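PDB 2VE3: putative cytochrome P450 120 from Synechocystis sp., which binds heme and retinoic acid and probably acts as a monooxygenase of the cytochrome P450 family, inserting oxygen into its substrate. Local coordinates for residues A[308-311]-A[312-315]; A[393-396]-A[397-400]. One frame throughout, in Å; residues are numbered along the deposited sequence.

Contact 1: A[308-311]-A[312-315]; sequences LQEV and LRLI
E310 and R313, one turn apart on helix 302-314, form the glutamate-arginine pair of the ExxR motif, the K-helix signature of cytochromes P450. R313 meets the carboxylate side-on, one nitrogen to each oxygen: NE of R313 lies 2.9 Å from OE1 of E310, and NH2 of R313 lies 2.7 Å from OE2 of E310. Both bonds are nearly straight and use the syn sides, though tilted out of the carboxylate plane. The acid sits at the guanidinium edge, almost in its plane, although the two flat groups are turned 29° against each other. With CG of E310 anti to the backbone N (chi1 174°) and a bend at chi2, the carboxylate stands out from the helix, turned toward its C-terminal end, where R313, bent at chi2 and chi3, comes alongside. CB of L314 lies over one face of the guanidinium, toward its rim.

Behind the pair runs the helical backbone: N of L314 bonds O of E310 at 2.9 Å and N of I315 bonds O of V311 at 2.9 Å, where the helix ends. N of L312 bonds O of L308 at 3.2 Å, and the side chain of L312 reaches the heme.

Farther out, NH1 of R313 donates to the carbonyls of P359 and H350, while OE2 of E310 also receives R366 NE and D363 N. A leucine in place of R313 would probably cost the buried E310 carboxylate its two-pronged partner, leaving it to lean on R366, and deprive the P359 and H350 carbonyls of this donor. One buried carboxylate thus serves two guanidinium groups, probably balancing part of their charge, and R366, from the PERF motif, probably completes the P450 E-R-R triad, joining helix 302-314 to residues 363-366.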
loop_
_atom_site.group_PDB
_atom_site.type_symbol
_atom_site.label_atom_id
_atom_site.label_comp_id
_atom_site.label_asym_id
_atom_site.label_seq_id
_atom_site.Cartn_x
_atom_site.Cartn_y
_atom_site.Cartn_z
ATOM N N LEU A 308 -4.068 -4.151 -14.286
ATOM C CA LEU A 308 -3.622 -3.551 -13.039
ATOM C C LEU A 308 -4.632 -3.772 -11.905
ATOM O O LEU A 308 -4.225 -4.070 -10.784
ATOM C CB LEU A 308 -3.215 -2.084 -13.246
ATOM C CG LEU A 308 -2.028 -1.838 -14.180
ATOM C CD1 LEU A 308 -1.820 -0.337 -14.423
ATOM C CD2 LEU A 308 -0.728 -2.478 -13.667
ATOM N N GLN A 309 -5.932 -3.722 -12.217
ATOM C CA GLN A 309 -6.969 -4.190 -11.282
ATOM C C GLN A 309 -6.724 -5.638 -10.817
ATOM O O GLN A 309 -6.917 -5.965 -9.640
ATOM C CB GLN A 309 -8.381 -4.112 -11.912
ATOM C CG GLN A 309 -8.960 -2.677 -12.172
ATOM C CD GLN A 309 -9.391 -1.965 -10.904
ATOM O OE1 GLN A 309 -8.558 -1.532 -10.097
ATOM N NE2 GLN A 309 -10.695 -1.824 -10.724
ATOM N N GLU A 310 -6.310 -6.493 -11.753
ATOM C CA GLU A 310 -6.121 -7.912 -11.476
ATOM C C GLU A 310 -4.799 -8.252 -10.752
ATOM O O GLU A 310 -4.761 -9.186 -9.939
ATOM C CB GLU A 310 -6.320 -8.747 -12.760
ATOM C CG GLU A 310 -6.022 -10.247 -12.649
ATOM C CD GLU A 310 -6.931 -11.009 -11.698
ATOM O OE1 GLU A 310 -7.688 -10.390 -10.918
ATOM O OE2 GLU A 310 -6.889 -12.257 -11.733
ATOM N N VAL A 311 -3.739 -7.498 -11.036
ATOM C CA VAL A 311 -2.490 -7.578 -10.238
ATOM C C VAL A 311 -2.811 -7.306 -8.760
ATOM O O VAL A 311 -2.502 -8.129 -7.896
ATOM C CB VAL A 311 -1.371 -6.611 -10.764
ATOM C CG1 VAL A 311 -0.239 -6.498 -9.772
ATOM C CG2 VAL A 311 -0.803 -7.090 -12.088
ATOM N N LEU A 312 -3.451 -6.166 -8.480
ATOM C CA LEU A 312 -3.842 -5.764 -7.111
ATOM C C LEU A 312 -4.816 -6.745 -6.462
ATOM O O LEU A 312 -4.872 -6.862 -5.228
ATOM C CB LEU A 312 -4.473 -4.354 -7.110
ATOM C CG LEU A 312 -3.620 -3.148 -7.550
ATOM C CD1 LEU A 312 -4.433 -1.867 -7.542
ATOM C CD2 LEU A 312 -2.345 -2.981 -6.730
ATOM N N ARG A 313 -5.609 -7.425 -7.298
ATOM C CA ARG A 313 -6.564 -8.405 -6.818
ATOM C C ARG A 313 -5.794 -9.628 -6.338
ATOM O O ARG A 313 -5.942 -10.050 -5.198
ATOM C CB ARG A 313 -7.585 -8.767 -7.921
ATOM C CG ARG A 313 -8.870 -9.441 -7.437
ATOM C CD ARG A 313 -8.704 -10.958 -7.195
ATOM N NE ARG A 313 -8.132 -11.679 -8.344
ATOM C CZ ARG A 313 -7.781 -12.971 -8.339
ATOM N NH1 ARG A 313 -7.944 -13.717 -7.260
ATOM N NH2 ARG A 313 -7.256 -13.516 -9.423
ATOM N N LEU A 314 -4.987 -10.193 -7.231
ATOM C CA LEU A 314 -4.255 -11.425 -6.954
ATOM C C LEU A 314 -3.210 -11.252 -5.856
ATOM O O LEU A 314 -3.102 -12.093 -4.970
ATOM C CB LEU A 314 -3.618 -11.996 -8.237
ATOM C CG LEU A 314 -2.913 -13.363 -8.140
ATOM C CD1 LEU A 314 -3.797 -14.467 -7.539
ATOM C CD2 LEU A 314 -2.348 -13.805 -9.486
ATOM N N ILE A 315 -2.437 -10.176 -5.913
ATOM C CA ILE A 315 -1.417 -9.927 -4.886
ATOM C C ILE A 315 -1.614 -8.536 -4.263
ATOM O O ILE A 315 -0.982 -7.580 -4.692
ATOM C CB ILE A 315 0.022 -10.039 -5.464
ATOM C CG1 ILE A 315 0.230 -11.363 -6.222
ATOM C CG2 ILE A 315 1.060 -9.911 -4.343
ATOM C CD1 ILE A 315 1.533 -11.402 -6.998
#

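Contact 2: A[393-396]-A[397-400]; sequences GKEF and ARLE. With HEM (protoporphyrin IX containing Fe), chain C.
The start of the L helix, just past the presumed heme-ligating C391, carries this contact under the proximal face and rim of the porphyrin. G393 occupies the N-cap position, its CA on the face of pyrrole C, 3.7 Å from C3C of the heme, where a side chain would collide with the ring. Its O accepts N of A397 at 3.1 Å, opening the helical bonding. One turn on, CB of A397 packs 3.6 Å from CAB of a heme vinyl. Near the rim, CD2 of F396 approaches the heme methyl CMC at 3.5 Å; the ring owes this position to a chi1 of -176°, which sets CG opposite the backbone N. E400 runs alongside F396, its OE1 3.5 Å from CE2 of the ring, with carboxylate and ring planes nearly perpendicular.

On another side of the helix, NH1 of R398 donates to OE2 of E395 at 3.0 Å, a salt bridge through a single nitrogen. The oxygen lies at the guanidinium edge while the two planes stand 47° apart. K394 extends beside R398, but its NZ pairs with E390. The small G393 and A397 and the apolar F396 therefore meet the macrocycle, whereas E395 and R398 pair within the helix and K394 links back toward the C391 loop.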
loop_
_atom_site.group_PDB
_atom_site.type_symbol
_atom_site.label_atom_id
_atom_site.label_comp_id
_atom_site.label_asym_id
_atom_site.label_seq_id
_atom_site.Cartn_x
_atom_site.Cartn_y
_atom_site.Cartn_z
ATOM N N GLY A 393 -4.334 7.954 -1.482
ATOM C CA GLY A 393 -3.325 8.097 -2.522
ATOM C C GLY A 393 -3.507 7.170 -3.701
ATOM O O GLY A 393 -2.618 7.045 -4.532
ATOM N N LYS A 394 -4.681 6.561 -3.806
ATOM C CA LYS A 394 -4.931 5.526 -4.824
ATOM C C LYS A 394 -4.610 5.925 -6.274
ATOM O O LYS A 394 -4.141 5.105 -7.049
ATOM C CB LYS A 394 -6.334 4.934 -4.686
ATOM C CG LYS A 394 -7.462 5.806 -5.127
ATOM C CD LYS A 394 -8.789 5.128 -4.783
ATOM C CE LYS A 394 -10.002 5.981 -5.182
ATOM N NZ LYS A 394 -11.227 5.477 -4.499
ATOM N N GLU A 395 -4.846 7.187 -6.627
ATOM C CA GLU A 395 -4.592 7.659 -7.998
ATOM C C GLU A 395 -3.123 8.011 -8.260
ATOM O O GLU A 395 -2.657 7.895 -9.392
ATOM C CB GLU A 395 -5.534 8.815 -8.387
ATOM C CG GLU A 395 -7.026 8.491 -8.262
ATOM C CD GLU A 395 -7.499 7.393 -9.210
ATOM O OE1 GLU A 395 -7.080 7.379 -10.389
ATOM O OE2 GLU A 395 -8.305 6.541 -8.781
ATOM N N PHE A 396 -2.401 8.444 -7.230
ATOM C CA PHE A 396 -0.947 8.460 -7.293
ATOM C C PHE A 396 -0.384 7.062 -7.581
ATOM O O PHE A 396 0.502 6.920 -8.418
ATOM C CB PHE A 396 -0.319 8.997 -6.007
ATOM C CG PHE A 396 1.176 9.118 -6.085
ATOM C CD1 PHE A 396 1.766 10.276 -6.587
ATOM C CD2 PHE A 396 1.991 8.049 -5.732
ATOM C CE1 PHE A 396 3.156 10.389 -6.683
ATOM C CE2 PHE A 396 3.384 8.144 -5.823
ATOM C CZ PHE A 396 3.973 9.317 -6.305
ATOM N N ALA A 397 -0.879 6.057 -6.849
ATOM C CA ALA A 397 -0.498 4.661 -7.050
ATOM C C ALA A 397 -0.779 4.201 -8.478
ATOM O O ALA A 397 0.092 3.586 -9.103
ATOM C CB ALA A 397 -1.226 3.770 -6.081
ATOM N N ARG A 398 -2.000 4.483 -8.974
ATOM C CA ARG A 398 -2.436 4.012 -10.302
ATOM C C ARG A 398 -1.656 4.680 -11.405
ATOM O O ARG A 398 -1.307 4.024 -12.394
ATOM C CB ARG A 398 -3.940 4.217 -10.536
ATOM C CG ARG A 398 -4.795 3.138 -9.921
ATOM C CD ARG A 398 -6.273 3.513 -9.927
ATOM N NE ARG A 398 -7.081 2.364 -9.545
ATOM C CZ ARG A 398 -8.216 2.418 -8.861
ATOM N NH1 ARG A 398 -8.707 3.586 -8.452
ATOM N NH2 ARG A 398 -8.861 1.293 -8.574
ATOM N N LEU A 399 -1.396 5.985 -11.228
ATOM C CA LEU A 399 -0.502 6.735 -12.104
ATOM C C LEU A 399 0.869 6.069 -12.251
ATOM O O LEU A 399 1.304 5.802 -13.372
ATOM C CB LEU A 399 -0.301 8.170 -11.592
ATOM C CG LEU A 399 0.617 9.046 -12.447
ATOM C CD1 LEU A 399 -0.082 9.428 -13.737
ATOM C CD2 LEU A 399 1.028 10.295 -11.687
ATOM N N GLU A 400 1.532 5.799 -11.124
ATOM C CA GLU A 400 2.884 5.239 -11.155
ATOM C C GLU A 400 2.906 3.814 -11.717
ATOM O O GLU A 400 3.830 3.448 -12.427
ATOM C CB GLU A 400 3.548 5.283 -9.769
ATOM C CG GLU A 400 5.047 4.976 -9.811
ATOM C CD GLU A 400 5.776 5.135 -8.488
ATOM O OE1 GLU A 400 5.352 5.946 -7.625
ATOM O OE2 GLU A 400 6.816 4.454 -8.329
HETATM C CHA HEM C . -5.105 4.086 3.315
HETATM C CHB HEM C . -3.937 0.521 0.223
HETATM C CHC HEM C . -0.871 3.506 -2.092
HETATM C CHD HEM C . -1.593 6.871 1.288
HETATM C C1A HEM C . -5.088 2.850 2.683
HETATM C C2A HEM C . -5.876 1.677 3.015
HETATM C C3A HEM C . -5.556 0.703 2.140
HETATM C C4A HEM C . -4.544 1.219 1.253
HETATM C CMA HEM C . -6.114 -0.731 2.075
HETATM C CAA HEM C . -6.938 1.604 4.138
HETATM C CBA HEM C . -6.371 1.085 5.456
HETATM C CGA HEM C . -7.456 1.229 6.502
HETATM O O1A HEM C . -8.517 0.557 6.341
HETATM O O2A HEM C . -7.262 2.004 7.484
HETATM C C1B HEM C . -3.040 1.029 -0.697
HETATM C C2B HEM C . -2.540 0.354 -1.886
HETATM C C3B HEM C . -1.697 1.186 -2.531
HETATM C C4B HEM C . -1.636 2.403 -1.764
HETATM C CMB HEM C . -2.948 -1.075 -2.308
HETATM C CAB HEM C . -0.875 0.951 -3.840
HETATM C CBB HEM C . -1.326 0.231 -4.880
HETATM C C1C HEM C . -0.821 4.705 -1.421
HETATM C C2C HEM C . -0.089 5.888 -1.825
HETATM C C3C HEM C . -0.285 6.829 -0.891
HETATM C C4C HEM C . -1.142 6.248 0.144
HETATM C CMC HEM C . 0.733 6.025 -3.136
HETATM C CAC HEM C . 0.257 8.287 -0.891
HETATM C CBC HEM C . 1.536 8.604 -0.660
HETATM C C1D HEM C . -2.529 6.401 2.186
HETATM C C2D HEM C . -2.859 7.057 3.424
HETATM C C3D HEM C . -3.948 6.193 4.069
HETATM C C4D HEM C . -4.189 5.110 3.135
HETATM C CMD HEM C . -2.226 8.359 3.980
HETATM C CAD HEM C . -4.670 6.423 5.417
HETATM C CBD HEM C . -6.082 6.923 5.118
HETATM C CGD HEM C . -6.829 7.199 6.401
HETATM O O1D HEM C . -7.900 7.851 6.312
HETATM O O2D HEM C . -6.379 6.788 7.513
HETATM N NA HEM C . -4.291 2.532 1.609
HETATM N NB HEM C . -2.452 2.274 -0.645
HETATM N NC HEM C . -1.446 4.949 -0.210
HETATM N ND HEM C . -3.337 5.269 2.038
HETATM FE FE HEM C . -3.069 3.858 0.492
#

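Overall arrangement
Contact 1 comes first along the chain, near the end of helix 302-314; contact 2 follows some eighty residues later, at the start of helix 394-411. Their centres are 14 Å apart, and the two helices meet directly: OE1 of Q309 and NH2 of R398 are 3.2 Å apart in a probable hydrogen bond, while L308 touches K402 and L312 touches M401. Both lie within the P450 fold and both reach the heme, contact 1 through L312 and contact 2 through G393, F396 and A397. The pair illustrates how sequence-local helical turns can work together: two helices that meet each other each contribute residues to the heme pocket.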